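Local coordinates for 50S ribosomal protein L16 arginine hydroxylase (Escherichia coli, PDB 4CCL), which hydroxylates an arginine of ribosomal protein uL16, using ferrous iron, 2-oxoglutarate and molecular oxygen, at residues R52-Q57 against G120-H125. Numbering follows the deposited sequence.
Sequences RLVSHQ and GGVGPH
V54 meets V122 and G121 with its two methyl groups. The apolar part is a methyl pair: V54 CG2 lies 4.0 Å from V122 CG2, and the two side chains pass at a slant. The other branch turns to the backbone. V54 CG1 stands 3.8 Å from the carbonyl O of G121, a van der Waals approach. The first torsion of V54 (-177°) places CG1 opposite the backbone N and leaves CG2 beside that N, and each methyl thus has its own partner. The CA atoms of V54 and V122 are 6.3 Å apart.

Strand 51-57 lies between strands 79-83 and 60-65 in an antiparallel sheet that also holds strands of the JmjC (cupin) double-stranded beta-helix. Segment 120-125 belongs to the loop between strands 108-116 and 131-135 and includes H125, a ligand of the catalytic iron. V54 therefore packs against the loop that leads into the metal site. A bound sulfate, probably from the crystallisation liquor, lies about 4 Å from the V122 side chain.

Polar bonds tie both segments to their surroundings. H56 NE2 is hydrogen-bonded to the carbonyl O of G119, just before the loop segment, which joins strand and loop a second time. The carbonyl O of V122 accepts a bond from Q161 NE2. G120 O has a weak bond to R140 NH2, and R140 is a probable substrate-binding residue.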
# COMPACT_ATOMS: atom_id res chain seq x y z
N ARG B 52 -0.19 -22.36 -22.24
CA ARG B 52 -1.62 -22.60 -22.39
C ARG B 52 -2.00 -23.01 -23.81
O ARG B 52 -1.33 -22.65 -24.78
CB ARG B 52 -2.42 -21.38 -21.95
CG ARG B 52 -1.97 -20.06 -22.57
CD ARG B 52 -2.57 -18.88 -21.83
NE ARG B 52 -3.62 -18.21 -22.59
CZ ARG B 52 -4.38 -17.23 -22.11
NH1 ARG B 52 -4.21 -16.80 -20.87
NH2 ARG B 52 -5.32 -16.68 -22.88
N LEU B 53 -3.09 -23.77 -23.92
CA LEU B 53 -3.66 -24.14 -25.21
C LEU B 53 -4.95 -23.36 -25.42
O LEU B 53 -5.84 -23.36 -24.57
CB LEU B 53 -3.97 -25.63 -25.25
CG LEU B 53 -2.97 -26.53 -25.98
CD1 LEU B 53 -3.50 -27.95 -26.04
CD2 LEU B 53 -2.69 -26.00 -27.37
N VAL B 54 -5.04 -22.69 -26.56
CA VAL B 54 -6.26 -21.99 -26.93
C VAL B 54 -6.83 -22.60 -28.20
O VAL B 54 -6.20 -22.56 -29.26
CB VAL B 54 -6.02 -20.49 -27.15
CG1 VAL B 54 -7.33 -19.78 -27.45
CG2 VAL B 54 -5.34 -19.87 -25.94
N SER B 55 -8.02 -23.18 -28.08
CA SER B 55 -8.67 -23.78 -29.24
C SER B 55 -10.04 -23.16 -29.45
O SER B 55 -10.66 -22.68 -28.50
CB SER B 55 -8.81 -25.29 -29.04
OG SER B 55 -9.50 -25.58 -27.84
N HIS B 56 -10.50 -23.14 -30.69
CA HIS B 56 -11.84 -22.65 -30.98
C HIS B 56 -12.58 -23.55 -31.96
O HIS B 56 -12.04 -23.93 -33.01
CB HIS B 56 -11.81 -21.20 -31.49
CG HIS B 56 -11.30 -21.05 -32.89
ND1 HIS B 56 -12.12 -21.13 -33.99
CD2 HIS B 56 -10.05 -20.84 -33.36
CE1 HIS B 56 -11.40 -20.97 -35.09
NE2 HIS B 56 -10.14 -20.79 -34.73
N GLN B 57 -13.80 -23.91 -31.60
CA GLN B 57 -14.64 -24.76 -32.42
C GLN B 57 -15.87 -23.95 -32.79
O GLN B 57 -16.66 -23.59 -31.92
CB GLN B 57 -14.99 -26.04 -31.65
CG GLN B 57 -16.40 -26.57 -31.85
CD GLN B 57 -16.45 -27.87 -32.62
OE1 GLN B 57 -16.37 -28.95 -32.03
NE2 GLN B 57 -16.57 -27.77 -33.94
N GLY B 120 -5.62 -21.74 -36.15
CA GLY B 120 -5.22 -21.57 -34.77
C GLY B 120 -4.86 -20.13 -34.44
O GLY B 120 -4.26 -19.43 -35.25
N GLY B 121 -5.23 -19.70 -33.24
CA GLY B 121 -4.99 -18.33 -32.84
C GLY B 121 -5.69 -17.95 -31.54
O GLY B 121 -6.48 -18.73 -31.00
N VAL B 122 -5.38 -16.77 -31.03
CA VAL B 122 -5.90 -16.33 -29.74
C VAL B 122 -7.17 -15.46 -29.85
O VAL B 122 -7.80 -15.13 -28.85
CB VAL B 122 -4.76 -15.65 -28.93
CG1 VAL B 122 -5.00 -14.16 -28.74
CG2 VAL B 122 -4.54 -16.37 -27.60
N GLY B 123 -7.57 -15.16 -31.09
CA GLY B 123 -8.72 -14.30 -31.33
C GLY B 123 -8.34 -12.82 -31.34
O GLY B 123 -7.18 -12.49 -31.14
N PRO B 124 -9.32 -11.93 -31.59
CA PRO B 124 -9.01 -10.50 -31.54
C PRO B 124 -8.82 -10.03 -30.10
O PRO B 124 -9.58 -10.45 -29.24
CB PRO B 124 -10.25 -9.83 -32.15
CG PRO B 124 -11.22 -10.94 -32.47
CD PRO B 124 -10.77 -12.17 -31.75
N HIS B 125 -7.83 -9.17 -29.85
CA HIS B 125 -7.59 -8.70 -28.49
C HIS B 125 -6.82 -7.39 -28.39
O HIS B 125 -6.17 -6.96 -29.34
CB HIS B 125 -6.90 -9.79 -27.65
CG HIS B 125 -5.55 -10.17 -28.16
ND1 HIS B 125 -4.39 -9.96 -27.43
CD2 HIS B 125 -5.16 -10.75 -29.32
CE1 HIS B 125 -3.35 -10.39 -28.12
NE2 HIS B 125 -3.79 -10.87 -29.27